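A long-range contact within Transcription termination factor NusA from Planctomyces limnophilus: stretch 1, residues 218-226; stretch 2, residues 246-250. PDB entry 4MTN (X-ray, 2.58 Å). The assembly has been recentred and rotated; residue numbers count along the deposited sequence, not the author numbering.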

ATOM      1  N   ASN A 218     -12.039 -26.643  15.813  1.00 83.57           N
ATOM      2  CA  ASN A 218     -11.310 -27.352  16.858  1.00 83.77           C
ATOM      3  C   ASN A 218      -9.805 -27.124  16.767  1.00 72.18           C
ATOM      4  O   ASN A 218      -9.042 -27.617  17.597  1.00 74.09           O
ATOM      5  CB  ASN A 218     -11.616 -28.849  16.797  1.00 93.19           C
ATOM      6  CG  ASN A 218     -13.083 -29.154  17.034  1.00100.88           C
ATOM      7  OD1 ASN A 218     -13.750 -29.752  16.189  1.00102.81           O
ATOM      8  ND2 ASN A 218     -13.593 -28.743  18.189  1.00102.63           N
ATOM      9  N   ILE A 219      -9.385 -26.375  15.753  1.00 64.19           N
ATOM     10  CA  ILE A 219      -7.973 -26.070  15.555  1.00 59.19           C
ATOM     11  C   ILE A 219      -7.646 -24.652  16.014  1.00 53.90           C
ATOM     12  O   ILE A 219      -8.337 -23.699  15.654  1.00 56.13           O
ATOM     13  CB  ILE A 219      -7.565 -26.237  14.076  1.00 54.67           C
ATOM     14  CG1 ILE A 219      -7.614 -27.711  13.674  1.00 54.10           C
ATOM     15  CG2 ILE A 219      -6.174 -25.663  13.827  1.00 47.76           C
ATOM     16  CD1 ILE A 219      -7.112 -27.980  12.271  1.00 56.83           C
ATOM     17  N   ASP A 220      -6.592 -24.521  16.813  1.00 53.07           N
ATOM     18  CA  ASP A 220      -6.132 -23.219  17.278  1.00 52.89           C
ATOM     19  C   ASP A 220      -5.175 -22.612  16.256  1.00 47.85           C
ATOM     20  O   ASP A 220      -4.053 -23.088  16.091  1.00 48.13           O
ATOM     21  CB  ASP A 220      -5.457 -23.349  18.646  1.00 56.54           C
ATOM     22  CG  ASP A 220      -4.759 -22.075  19.081  1.00 63.41           C
ATOM     23  OD1 ASP A 220      -5.263 -20.973  18.773  1.00 71.60           O
ATOM     24  OD2 ASP A 220      -3.703 -22.179  19.736  1.00 62.23           O
ATOM     25  N   PRO A 221      -5.621 -21.549  15.570  1.00 43.17           N
ATOM     26  CA  PRO A 221      -4.863 -20.947  14.465  1.00 41.55           C
ATOM     27  C   PRO A 221      -3.564 -20.287  14.918  1.00 41.13           C
ATOM     28  O   PRO A 221      -2.561 -20.358  14.206  1.00 39.06           O
ATOM     29  CB  PRO A 221      -5.837 -19.909  13.897  1.00 40.97           C
ATOM     30  CG  PRO A 221      -6.728 -19.567  15.039  1.00 44.22           C
ATOM     31  CD  PRO A 221      -6.877 -20.828  15.838  1.00 43.84           C
ATOM     32  N   VAL A 222      -3.580 -19.659  16.089  1.00 35.32           N
ATOM     33  CA  VAL A 222      -2.383 -19.017  16.617  1.00 35.06           C
ATOM     34  C   VAL A 222      -1.331 -20.060  16.966  1.00 35.67           C
ATOM     35  O   VAL A 222      -0.174 -19.948  16.560  1.00 38.31           O
ATOM     36  CB  VAL A 222      -2.693 -18.171  17.865  1.00 38.56           C
ATOM     37  CG1 VAL A 222      -1.421 -17.533  18.399  1.00 38.39           C
ATOM     38  CG2 VAL A 222      -3.728 -17.108  17.539  1.00 38.87           C
ATOM     39  N   GLY A 223      -1.748 -21.082  17.711  1.00 39.73           N
ATOM     40  CA  GLY A 223      -0.857 -22.149  18.130  1.00 38.56           C
ATOM     41  C   GLY A 223      -0.220 -22.885  16.968  1.00 37.18           C
ATOM     42  O   GLY A 223       0.893 -23.399  17.085  1.00 41.34           O
ATOM     43  N   ALA A 224      -0.929 -22.935  15.845  1.00 36.64           N
ATOM     44  CA  ALA A 224      -0.410 -23.567  14.638  1.00 43.86           C
ATOM     45  C   ALA A 224       0.732 -22.745  14.048  1.00 41.29           C
ATOM     46  O   ALA A 224       1.708 -23.297  13.540  1.00 46.48           O
ATOM     47  CB  ALA A 224      -1.519 -23.751  13.615  1.00 38.07           C
ATOM     48  N   CYS A 225       0.604 -21.424  14.119  1.00 34.16           N
ATOM     49  CA  CYS A 225       1.645 -20.526  13.631  1.00 43.47           C
ATOM     50  C   CYS A 225       2.849 -20.525  14.565  1.00 41.69           C
ATOM     51  O   CYS A 225       3.994 -20.474  14.118  1.00 43.22           O
ATOM     52  CB  CYS A 225       1.105 -19.104  13.477  1.00 38.11           C
ATOM     53  SG  CYS A 225      -0.197 -18.930  12.237  1.00 43.28           S
ATOM     54  N   VAL A 226       2.578 -20.581  15.865  1.00 38.71           N
ATOM     55  CA  VAL A 226       3.633 -20.592  16.869  1.00 39.84           C
ATOM     56  C   VAL A 226       4.469 -21.867  16.776  1.00 45.96           C
ATOM     57  O   VAL A 226       5.694 -21.827  16.874  1.00 52.51           O
ATOM     58  CB  VAL A 226       3.053 -20.459  18.292  1.00 37.08           C
ATOM     59  CG1 VAL A 226       4.151 -20.588  19.335  1.00 34.32           C
ATOM     60  CG2 VAL A 226       2.324 -19.130  18.443  1.00 32.26           C
TER
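Stretch 2, residues 246-250: EVVRW

A short strand packs nearly antiparallel against the first turns of a helix, through a small valine-centred apolar patch that gives way at the helix N-terminus to a salt bridge between Asp220 and Arg249. Stretch 2 is extended from Glu246 to Arg249, the end of a strand that begins earlier in the chain, and leaves it at Trp250. In stretch 1 the helix runs from Pro221 to Val226. The two axes approach to 7.8 Å, and their N-to-C directions make an angle of 153°, so the strand advances toward the start of the helix: Val247 lies near Val222 and Cys225, and Arg249 reaches on to Asp220 and Pro221. The nearest CA atoms across the stretches are those of Val222 and Val248, 6.0 Å apart.

Val222, with chi1 t, points toward the strand and meets three consecutive residues. Its CG1 lies 3.5 Å from Val247 O and 4.3 Å from Val247 CG1, while its CG2 lies 3.5 Å from both Val248 C and Arg249 N. This one side chain thus packs against strand backbone as well as side chain. Val247, also t, points toward the helix, and its CG1 is 4.2 Å from Cys225 CB, one turn beyond Val222. Val248 follows the alternation of an extended chain and points away, so its part in the contact is mainly through its backbone.

Arg249 starts sideways, but its long side chain, t at chi1 and chi2 and m at chi3, brings the guanidinium to the helix start. There Arg249 NH2 forms a salt bridge with Asp220 OD1 at 2.8 Å, and Pro221 CD lies over one face of the guanidinium, 3.4 Å from Arg249 NH1. Asp220 is also the N-cap: its OD1 accepts a weak hydrogen bond from Val222 N at 3.4 Å, and its OD2 a weak one from Gly223 N at 3.0 Å. The same carboxylate therefore serves backbone NH groups of the first turn and the charge arriving from the strand. A CB on Gly223 would point away from the strand and would come within 2.4 Å of Asp220 OD2, clashing with the cap.

No hydrogen bond crosses between the stretches; the contact buries 306 Å², both sides summed, and the salt bridge is its one charged pair. Asn218, Ala224 and Glu246 stay out of reach, and the Glu246 carboxylate is hydrogen-bonded elsewhere in the structure.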

ATOM      1  N   GLU A 246       3.603 -10.109  16.268  1.00 42.42           N
ATOM      2  CA  GLU A 246       2.578 -10.637  17.162  1.00 53.02           C
ATOM      3  C   GLU A 246       1.474 -11.327  16.371  1.00 49.44           C
ATOM      4  O   GLU A 246       0.802 -10.700  15.553  1.00 41.81           O
ATOM      5  CB  GLU A 246       1.976  -9.522  18.019  1.00 57.16           C
ATOM      6  CG  GLU A 246       2.990  -8.667  18.754  1.00 66.30           C
ATOM      7  CD  GLU A 246       2.345  -7.485  19.451  1.00 75.79           C
ATOM      8  OE1 GLU A 246       1.098  -7.422  19.485  1.00 78.33           O
ATOM      9  OE2 GLU A 246       3.083  -6.618  19.963  1.00 79.81           O
ATOM     10  N   VAL A 247       1.285 -12.619  16.614  1.00 49.65           N
ATOM     11  CA  VAL A 247       0.217 -13.363  15.960  1.00 46.47           C
ATOM     12  C   VAL A 247      -0.956 -13.553  16.912  1.00 45.83           C
ATOM     13  O   VAL A 247      -0.811 -14.158  17.974  1.00 43.44           O
ATOM     14  CB  VAL A 247       0.698 -14.737  15.463  1.00 41.27           C
ATOM     15  CG1 VAL A 247      -0.443 -15.482  14.791  1.00 41.10           C
ATOM     16  CG2 VAL A 247       1.867 -14.574  14.509  1.00 40.54           C
ATOM     17  N   VAL A 248      -2.115 -13.027  16.532  1.00 45.44           N
ATOM     18  CA  VAL A 248      -3.312 -13.165  17.352  1.00 46.26           C
ATOM     19  C   VAL A 248      -4.430 -13.866  16.588  1.00 47.40           C
ATOM     20  O   VAL A 248      -4.288 -14.178  15.404  1.00 42.99           O
ATOM     21  CB  VAL A 248      -3.814 -11.797  17.845  1.00 47.02           C
ATOM     22  CG1 VAL A 248      -2.780 -11.154  18.757  1.00 48.30           C
ATOM     23  CG2 VAL A 248      -4.129 -10.892  16.666  1.00 43.63           C
ATOM     24  N   ARG A 249      -5.546 -14.102  17.268  1.00 48.26           N
ATOM     25  CA  ARG A 249      -6.655 -14.839  16.674  1.00 54.89           C
ATOM     26  C   ARG A 249      -7.679 -13.895  16.058  1.00 54.25           C
ATOM     27  O   ARG A 249      -8.129 -12.946  16.700  1.00 45.98           O
ATOM     28  CB  ARG A 249      -7.325 -15.733  17.721  1.00 60.35           C
ATOM     29  CG  ARG A 249      -8.347 -16.703  17.148  1.00 68.54           C
ATOM     30  CD  ARG A 249      -9.179 -17.346  18.248  1.00 75.51           C
ATOM     31  NE  ARG A 249      -8.370 -18.152  19.159  1.00 79.45           N
ATOM     32  CZ  ARG A 249      -8.343 -19.481  19.158  1.00 80.02           C
ATOM     33  NH1 ARG A 249      -9.086 -20.162  18.295  1.00 78.96           N
ATOM     34  NH2 ARG A 249      -7.577 -20.131  20.024  1.00 78.91           N
ATOM     35  N   TRP A 250      -8.042 -14.160  14.807  1.00 53.49           N
ATOM     36  CA  TRP A 250      -9.066 -13.374  14.131  1.00 50.01           C
ATOM     37  C   TRP A 250     -10.462 -13.806  14.565  1.00 49.65           C
ATOM     38  O   TRP A 250     -10.714 -14.988  14.796  1.00 55.18           O
ATOM     39  CB  TRP A 250      -8.932 -13.498  12.611  1.00 52.76           C
ATOM     40  CG  TRP A 250     -10.109 -12.936  11.867  1.00 57.73           C
ATOM     41  CD1 TRP A 250     -11.204 -13.621  11.427  1.00 59.83           C
ATOM     42  CD2 TRP A 250     -10.315 -11.569  11.489  1.00 59.16           C
ATOM     43  NE1 TRP A 250     -12.076 -12.768  10.795  1.00 60.97           N
ATOM     44  CE2 TRP A 250     -11.552 -11.502  10.820  1.00 62.18           C
ATOM     45  CE3 TRP A 250      -9.570 -10.396  11.649  1.00 59.64           C
ATOM     46  CZ2 TRP A 250     -12.062 -10.309  10.310  1.00 62.91           C
ATOM     47  CZ3 TRP A 250     -10.077  -9.213  11.143  1.00 59.83           C
ATOM     48  CH2 TRP A 250     -11.312  -9.179  10.483  1.00 61.29           C
TER